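Local structure of Uly1 (Catenovulum maritimum, 7DRQ) at residues 100-105 and 138-143; 107-112 and 127-132. The protein probably cleaves the algal polysaccharide ulvan as a calcium-binding lyase of polysaccharide lyase family 24. All coordinates share one frame; numbering follows the deposited sequence.

Interaction 1. Residues 100-105 and 138-143; sequences GRWWVG and GGNGDI
Gly100 and Asn140 bring the two loops closest, with their CA atoms 5.3 Å apart, and beyond Gly100 a type I beta turn from Arg101 to Val104 carries the chain away from residues 138-143. Asn140 is the main contact on its side. Its CB sits against the carbonyl of Gly100, with Asn140 CB 3.1 Å from Gly100 O. With Asn140 CG anti to its own carbonyl carbon (chi1 -60°), that CG also lies close to Gly100 O. The side chain crosses Trp103 at about a right angle. Asn140 OD1 lies at the edge of the indole, near its plane, 3.6 Å from Trp103 CZ3. The amide and indole planes are 71° apart. Asn140 OD1 also accepts a hydrogen bond from a water at 2.6 Å. That water in turn accepts from Trp102 NE1 at 3.3 Å, at the edge of the Trp102 ring, and so links the two loops. Asn140 ND2 turns back to its own loop and bonds to Thr137 O. This contact belongs to the BNR-repeat region, which is of the beta-propeller clan. It joins the loop that enters the short strand 104-105 to the long connection between strands 122-126 and 150-152. The Arg101 chain is bent at chi2 (78°), which sets CD; farther out, the guanidinium meets Gly138. Gly138 CA lies 3.6 Å above one face of the Arg101 guanidinium plane, toward its rim. Arg101 NH1 and Gly138 N are 3.5 Å apart, but both are donors and do not bond. The guanidinium is held by carbonyl oxygens instead: NH2 bonds to Arg28 O, and NH1 to Glu99 O and Asp136 O. Within 100-105, Trp103 CE3 lies 3.5 Å above the centre of one face of Trp102.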
ATOM      1  N   GLY A 100     -12.428  15.728   4.682  1.00 14.78           N
ATOM      2  CA  GLY A 100     -13.642  16.261   4.106  1.00 16.29           C
ATOM      3  C   GLY A 100     -13.446  17.465   3.210  1.00 14.51           C
ATOM      4  O   GLY A 100     -14.359  17.806   2.446  1.00 14.63           O
ATOM      5  N   ARG A 101     -12.282  18.120   3.281  1.00 13.65           N
ATOM      6  CA  ARG A 101     -11.972  19.278   2.444  1.00 12.98           C
ATOM      7  C   ARG A 101     -11.522  18.738   1.103  1.00 13.91           C
ATOM      8  O   ARG A 101     -10.333  18.528   0.858  1.00 15.02           O
ATOM      9  CB  ARG A 101     -10.901  20.151   3.086  1.00 16.35           C
ATOM     10  CG  ARG A 101     -11.411  20.973   4.264  1.00 17.00           C
ATOM     11  CD  ARG A 101     -11.544  20.141   5.543  1.00 16.73           C
ATOM     12  NE  ARG A 101     -11.509  20.995   6.732  1.00 17.24           N
ATOM     13  CZ  ARG A 101     -11.745  20.567   7.971  1.00 25.98           C
ATOM     14  NH1 ARG A 101     -12.029  19.289   8.193  1.00 21.22           N
ATOM     15  NH2 ARG A 101     -11.683  21.414   8.997  1.00 21.89           N
ATOM     16  N   TRP A 102     -12.499  18.521   0.219  1.00 15.82           N
ATOM     17  CA  TRP A 102     -12.270  17.733  -0.982  1.00 15.62           C
ATOM     18  C   TRP A 102     -11.396  18.455  -1.997  1.00 15.13           C
ATOM     19  O   TRP A 102     -10.897  17.810  -2.922  1.00 16.21           O
ATOM     20  CB  TRP A 102     -13.610  17.350  -1.616  1.00 15.34           C
ATOM     21  CG  TRP A 102     -14.550  18.509  -1.782  1.00 15.44           C
ATOM     22  CD1 TRP A 102     -15.565  18.867  -0.941  1.00 13.67           C
ATOM     23  CD2 TRP A 102     -14.557  19.469  -2.851  1.00 13.07           C
ATOM     24  NE1 TRP A 102     -16.203  19.988  -1.420  1.00 16.77           N
ATOM     25  CE2 TRP A 102     -15.605  20.377  -2.590  1.00 17.08           C
ATOM     26  CE3 TRP A 102     -13.782  19.647  -4.005  1.00 13.15           C
ATOM     27  CZ2 TRP A 102     -15.898  21.449  -3.440  1.00 19.29           C
ATOM     28  CZ3 TRP A 102     -14.072  20.713  -4.846  1.00 18.39           C
ATOM     29  CH2 TRP A 102     -15.123  21.600  -4.555  1.00 17.80           C
ATOM     30  N   TRP A 103     -11.200  19.765  -1.845  1.00 14.86           N
ATOM     31  CA  TRP A 103     -10.297  20.521  -2.712  1.00 13.94           C
ATOM     32  C   TRP A 103      -8.838  20.441  -2.262  1.00 14.25           C
ATOM     33  O   TRP A 103      -7.975  21.066  -2.891  1.00 14.74           O
ATOM     34  CB  TRP A 103     -10.747  21.989  -2.780  1.00 14.14           C
ATOM     35  CG  TRP A 103     -10.809  22.589  -1.406  1.00 13.42           C
ATOM     36  CD1 TRP A 103      -9.808  23.237  -0.757  1.00 16.52           C
ATOM     37  CD2 TRP A 103     -11.914  22.533  -0.490  1.00 16.50           C
ATOM     38  NE1 TRP A 103     -10.217  23.612   0.499  1.00 16.18           N
ATOM     39  CE2 TRP A 103     -11.506  23.189   0.693  1.00 15.05           C
ATOM     40  CE3 TRP A 103     -13.209  22.002  -0.556  1.00 15.15           C
ATOM     41  CZ2 TRP A 103     -12.343  23.329   1.802  1.00 17.29           C
ATOM     42  CZ3 TRP A 103     -14.044  22.142   0.555  1.00 15.49           C
ATOM     43  CH2 TRP A 103     -13.603  22.801   1.716  1.00 15.90           C
ATOM     44  N   VAL A 104      -8.532  19.704  -1.196  1.00 13.93           N
ATOM     45  CA  VAL A 104      -7.153  19.419  -0.811  1.00 12.93           C
ATOM     46  C   VAL A 104      -6.921  17.927  -0.989  1.00 13.97           C
ATOM     47  O   VAL A 104      -7.445  17.113  -0.219  1.00 14.69           O
ATOM     48  CB  VAL A 104      -6.840  19.854   0.627  1.00 14.87           C
ATOM     49  CG1 VAL A 104      -5.382  19.526   0.945  1.00 15.93           C
ATOM     50  CG2 VAL A 104      -7.104  21.338   0.802  1.00 14.62           C
ATOM     51  N   GLY A 105      -6.103  17.573  -1.975  1.00 15.18           N
ATOM     52  CA  GLY A 105      -5.891  16.167  -2.293  1.00 13.69           C
ATOM     53  C   GLY A 105      -5.119  15.443  -1.202  1.00 13.32           C
ATOM     54  O   GLY A 105      -4.204  15.989  -0.581  1.00 15.04           O
ATOM     55  N   GLY A 138     -15.327  19.817   9.112  1.00 25.05           N
ATOM     56  CA  GLY A 138     -15.403  21.246   8.867  1.00 25.20           C
ATOM     57  C   GLY A 138     -16.599  21.663   8.045  1.00 24.92           C
ATOM     58  O   GLY A 138     -16.503  22.615   7.266  1.00 23.39           O
ATOM     59  N   GLY A 139     -17.726  20.969   8.193  1.00 23.05           N
ATOM     60  CA  GLY A 139     -18.917  21.287   7.435  1.00 25.90           C
ATOM     61  C   GLY A 139     -18.993  20.656   6.066  1.00 23.97           C
ATOM     62  O   GLY A 139     -19.825  21.078   5.253  1.00 26.88           O
ATOM     63  N   ASN A 140     -18.154  19.668   5.777  1.00 20.10           N
ATOM     64  CA  ASN A 140     -18.123  19.019   4.469  1.00 21.55           C
ATOM     65  C   ASN A 140     -18.559  17.567   4.645  1.00 24.61           C
ATOM     66  O   ASN A 140     -17.742  16.648   4.664  1.00 25.49           O
ATOM     67  CB  ASN A 140     -16.738  19.110   3.852  1.00 20.81           C
ATOM     68  CG  ASN A 140     -16.285  20.536   3.646  1.00 17.35           C
ATOM     69  OD1 ASN A 140     -16.716  21.206   2.707  1.00 19.87           O
ATOM     70  ND2 ASN A 140     -15.415  21.015   4.535  1.00 20.86           N
ATOM     71  N   GLY A 141     -19.862  17.366   4.791  1.00 25.86           N
ATOM     72  CA  GLY A 141     -20.417  16.031   4.824  1.00 23.36           C
ATOM     73  C   GLY A 141     -20.474  15.451   6.226  1.00 21.12           C
ATOM     74  O   GLY A 141     -19.764  15.871   7.143  1.00 24.27           O
ATOM     75  N   ASP A 142     -21.350  14.460   6.381  1.00 18.59           N
ATOM     76  CA  ASP A 142     -21.585  13.784   7.652  1.00 19.67           C
ATOM     77  C   ASP A 142     -20.885  12.428   7.598  1.00 18.31           C
ATOM     78  O   ASP A 142     -21.289  11.544   6.834  1.00 18.08           O
ATOM     79  CB  ASP A 142     -23.088  13.643   7.893  1.00 21.63           C
ATOM     80  CG  ASP A 142     -23.430  12.827   9.119  1.00 22.68           C
ATOM     81  OD1 ASP A 142     -22.531  12.454   9.901  1.00 20.04           O
ATOM     82  OD2 ASP A 142     -24.634  12.556   9.302  1.00 24.34           O
ATOM     83  N   ILE A 143     -19.841  12.263   8.409  1.00 16.17           N
ATOM     84  CA  ILE A 143     -19.015  11.059   8.373  1.00 15.27           C
ATOM     85  C   ILE A 143     -19.352  10.097   9.509  1.00 18.47           C
ATOM     86  O   ILE A 143     -18.678   9.076   9.671  1.00 15.69           O
ATOM     87  CB  ILE A 143     -17.521  11.427   8.379  1.00 19.38           C
ATOM     88  CG1 ILE A 143     -16.666  10.297   7.801  1.00 19.49           C
ATOM     89  CG2 ILE A 143     -17.048  11.789   9.789  1.00 16.07           C
ATOM     90  CD1 ILE A 143     -15.198  10.700   7.619  1.00 18.02           C
TER
HETATM   91  O   HOH W   1     -18.427  20.358   0.971  1.00 29.99           O

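Interaction 2. Residues 107-112 and 127-132; sequences THNTIA and DMHAYR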
ATOM      1  N   THR A 107      -3.238  11.889  -0.515  1.00 14.04           N
ATOM      2  CA  THR A 107      -2.744  10.651  -1.117  1.00 11.93           C
ATOM      3  C   THR A 107      -2.711   9.469  -0.151  1.00 12.42           C
ATOM      4  O   THR A 107      -2.389   8.360  -0.590  1.00 12.38           O
ATOM      5  CB  THR A 107      -1.349  10.848  -1.740  1.00 11.91           C
ATOM      6  OG1 THR A 107      -0.474  11.515  -0.820  1.00 13.41           O
ATOM      7  CG2 THR A 107      -1.446  11.659  -3.051  1.00 11.56           C
ATOM      8  N   HIS A 108      -3.030   9.652   1.138  1.00 11.23           N
ATOM      9  CA  HIS A 108      -3.266   8.475   1.967  1.00 13.60           C
ATOM     10  C   HIS A 108      -4.475   7.700   1.472  1.00 12.82           C
ATOM     11  O   HIS A 108      -4.564   6.484   1.677  1.00 12.57           O
ATOM     12  CB  HIS A 108      -3.516   8.851   3.431  1.00 11.72           C
ATOM     13  CG  HIS A 108      -2.310   9.387   4.137  1.00 13.58           C
ATOM     14  ND1 HIS A 108      -1.957  10.721   4.096  1.00 13.47           N
ATOM     15  CD2 HIS A 108      -1.389   8.775   4.917  1.00 14.56           C
ATOM     16  CE1 HIS A 108      -0.859  10.901   4.810  1.00 15.55           C
ATOM     17  NE2 HIS A 108      -0.500   9.738   5.326  1.00 15.07           N
ATOM     18  N   ASN A 109      -5.428   8.398   0.867  1.00  9.71           N
ATOM     19  CA  ASN A 109      -6.794   7.909   0.703  1.00 11.59           C
ATOM     20  C   ASN A 109      -6.962   7.117  -0.583  1.00 11.24           C
ATOM     21  O   ASN A 109      -7.837   7.397  -1.400  1.00 13.69           O
ATOM     22  CB  ASN A 109      -7.762   9.085   0.746  1.00 13.95           C
ATOM     23  CG  ASN A 109      -7.902   9.665   2.133  1.00 17.10           C
ATOM     24  OD1 ASN A 109      -6.992   9.557   2.956  1.00 15.40           O
ATOM     25  ND2 ASN A 109      -9.039  10.311   2.392  1.00 16.03           N
ATOM     26  N   THR A 110      -6.123   6.108  -0.755  1.00 10.68           N
ATOM     27  CA  THR A 110      -6.103   5.313  -1.974  1.00 12.77           C
ATOM     28  C   THR A 110      -7.326   4.396  -2.065  1.00 11.82           C
ATOM     29  O   THR A 110      -8.100   4.230  -1.121  1.00 12.14           O
ATOM     30  CB  THR A 110      -4.819   4.489  -2.028  1.00 11.56           C
ATOM     31  OG1 THR A 110      -4.735   3.683  -0.834  1.00 15.39           O
ATOM     32  CG2 THR A 110      -3.626   5.400  -2.117  1.00 15.10           C
ATOM     33  N   ILE A 111      -7.484   3.791  -3.241  1.00 12.76           N
ATOM     34  CA  ILE A 111      -8.507   2.784  -3.500  1.00 12.95           C
ATOM     35  C   ILE A 111      -7.806   1.446  -3.664  1.00 12.44           C
ATOM     36  O   ILE A 111      -7.147   1.206  -4.685  1.00 11.81           O
ATOM     37  CB  ILE A 111      -9.328   3.105  -4.753  1.00 12.88           C
ATOM     38  CG1 ILE A 111      -9.823   4.558  -4.750  1.00 10.83           C
ATOM     39  CG2 ILE A 111     -10.479   2.093  -4.890  1.00 11.01           C
ATOM     40  CD1 ILE A 111     -10.021   5.105  -6.187  1.00 12.30           C
ATOM     41  N   ALA A 112      -7.977   0.557  -2.690  1.00  9.99           N
ATOM     42  CA  ALA A 112      -7.414  -0.783  -2.768  1.00 10.06           C
ATOM     43  C   ALA A 112      -8.441  -1.736  -3.365  1.00 10.31           C
ATOM     44  O   ALA A 112      -9.642  -1.602  -3.122  1.00 10.23           O
ATOM     45  CB  ALA A 112      -6.994  -1.285  -1.387  1.00 10.95           C
ATOM     46  N   ASP A 127     -10.538   5.776   0.367  1.00 11.42           N
ATOM     47  CA  ASP A 127     -10.758   7.142   0.837  1.00 13.23           C
ATOM     48  C   ASP A 127     -10.767   7.217   2.359  1.00 11.64           C
ATOM     49  O   ASP A 127     -11.661   7.814   2.962  1.00 14.55           O
ATOM     50  CB  ASP A 127     -12.038   7.739   0.252  1.00 14.38           C
ATOM     51  CG  ASP A 127     -11.949   9.251   0.116  1.00 10.86           C
ATOM     52  OD1 ASP A 127     -10.816   9.782   0.135  1.00 12.34           O
ATOM     53  OD2 ASP A 127     -12.998   9.913  -0.012  1.00 14.23           O
HETATM   54  N   MSE A 128      -9.762   6.596   2.973  1.00 11.58           N
HETATM   55  CA  MSE A 128      -9.639   6.508   4.430  1.00 12.54           C
HETATM   56  C   MSE A 128      -8.297   7.002   4.944  1.00 14.70           C
HETATM   57  O   MSE A 128      -7.245   6.610   4.439  1.00 15.38           O
HETATM   58  CB  MSE A 128      -9.835   5.061   4.869  1.00 12.38           C
HETATM   59  CG  MSE A 128     -11.187   4.500   4.534  1.00 10.97           C
HETATM   60 SE   MSE A 128     -11.386   2.795   5.392  0.78 13.98          SE
HETATM   61  CE  MSE A 128     -11.000   1.647   3.847  1.00 13.01           C
ATOM     62  N   HIS A 129      -8.329   7.871   5.953  1.00 12.86           N
ATOM     63  CA  HIS A 129      -7.109   8.216   6.682  1.00 11.61           C
ATOM     64  C   HIS A 129      -7.463   8.341   8.166  1.00 11.75           C
ATOM     65  O   HIS A 129      -7.560   9.446   8.712  1.00 15.33           O
ATOM     66  CB  HIS A 129      -6.452   9.489   6.146  1.00 13.26           C
ATOM     67  CG  HIS A 129      -5.099   9.752   6.734  1.00 16.60           C
ATOM     68  ND1 HIS A 129      -4.319  10.827   6.360  1.00 16.81           N
ATOM     69  CD2 HIS A 129      -4.381   9.071   7.659  1.00 13.41           C
ATOM     70  CE1 HIS A 129      -3.189  10.808   7.046  1.00 17.23           C
ATOM     71  NE2 HIS A 129      -3.200   9.752   7.838  1.00 15.72           N
ATOM     72  N   ALA A 130      -7.642   7.186   8.812  1.00 13.47           N
ATOM     73  CA  ALA A 130      -7.874   7.112  10.256  1.00 12.84           C
ATOM     74  C   ALA A 130      -9.106   7.911  10.685  1.00 15.19           C
ATOM     75  O   ALA A 130      -9.112   8.569  11.730  1.00 15.82           O
ATOM     76  CB  ALA A 130      -6.634   7.570  11.027  1.00 12.72           C
ATOM     77  N   TYR A 131     -10.171   7.841   9.895  1.00 15.70           N
ATOM     78  CA  TYR A 131     -11.363   8.587  10.269  1.00 14.20           C
ATOM     79  C   TYR A 131     -12.154   7.822  11.326  1.00 13.48           C
ATOM     80  O   TYR A 131     -12.006   6.610  11.495  1.00 13.34           O
ATOM     81  CB  TYR A 131     -12.229   8.882   9.043  1.00 13.59           C
ATOM     82  CG  TYR A 131     -11.468   9.650   7.980  1.00 12.61           C
ATOM     83  CD1 TYR A 131     -10.616  10.687   8.327  1.00 14.10           C
ATOM     84  CD2 TYR A 131     -11.581   9.313   6.639  1.00 12.50           C
ATOM     85  CE1 TYR A 131      -9.902  11.398   7.358  1.00 13.77           C
ATOM     86  CE2 TYR A 131     -10.868  10.005   5.663  1.00 13.06           C
ATOM     87  CZ  TYR A 131     -10.031  11.039   6.028  1.00 14.27           C
ATOM     88  OH  TYR A 131      -9.331  11.726   5.068  1.00 13.89           O
ATOM     89  N   ARG A 132     -12.988   8.562  12.057  1.00 14.10           N
ATOM     90  CA  ARG A 132     -13.793   8.024  13.147  1.00 14.71           C
ATOM     91  C   ARG A 132     -15.140   8.728  13.129  1.00 11.74           C
ATOM     92  O   ARG A 132     -15.339   9.701  12.404  1.00 13.81           O
ATOM     93  CB  ARG A 132     -13.100   8.210  14.511  1.00 17.43           C
ATOM     94  CG  ARG A 132     -12.368   9.527  14.628  1.00 18.50           C
ATOM     95  CD  ARG A 132     -11.449   9.587  15.851  1.00 25.38           C
ATOM     96  NE  ARG A 132     -10.383  10.578  15.659  1.00 32.65           N
ATOM     97  CZ  ARG A 132     -10.530  11.889  15.844  1.00 36.70           C
ATOM     98  NH1 ARG A 132     -11.700  12.389  16.229  1.00 31.68           N
ATOM     99  NH2 ARG A 132      -9.506  12.707  15.645  1.00 34.80           N
TER
HETATM  100  O   HOH W   2      -5.708   4.831   3.420  1.00 12.76           O
HETATM  101  O   HOH W   3      -8.001   4.485   1.715  1.00 13.57           O
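Asn109 ND2 makes two hydrogen bonds to residues 127-132, both close to its amide plane. Asn109 ND2 to Tyr131 OH is 3.0 Å and nearly straight (174°), the two side chains meeting tip to tip. Asn109 ND2 to Asp127 OD1 is 2.9 Å, the donor coming from above the carboxylate plane. Together they fix the rotation of the amide. The buried Asp127 carboxylate has further partners: His95 ND1 at OD1, and His93 NE2 and Thr96 N at OD2. Asn109 centres an inverse gamma turn, and just after it Thr110 O accepts from Asp127 N at 3.2 Å. Two waters add bridges, one between His108 O and Met128 O, the other between Thr110 O and Met128 N. Farther out, His108 and His129 stack face to face, with ring centroids 3.6 Å apart and planes at 23°. His129 CE1 lies over the centre of the His108 ring. Glu106 ties the pair together, with OE1 bonded to His108 ND1 and OE2 to His129 ND1. The contact lies just past the paired ends of antiparallel strands 111-115 and 122-126 in this beta-propeller-clan region. Tyr65 of strand 59-65 touches Ile111 and Asp127, and Thr202 of strand 201-208 touches His129.

The centres of the two interactions are about 13 Å apart, and both belong to the BNR-repeat region. Both segments of interaction 2 fall between those of interaction 1, in the chain order 100-105, 107-112, 127-132, 138-143. Strand 104-105 is followed by strand 111-115, and residues 127-132 and 138-143 share the connection from strand 122-126 to strand 150-152. The contacts touch where Ile143 CD1 packs on Tyr131 CB at 3.8 Å. Interaction 2 is buried, its centre about 11 Å from the chain centre, while interaction 1 is partly buried at about 23 Å. The long connection is thus fastened twice to residues 100-112, once inside the fold and once nearer its periphery.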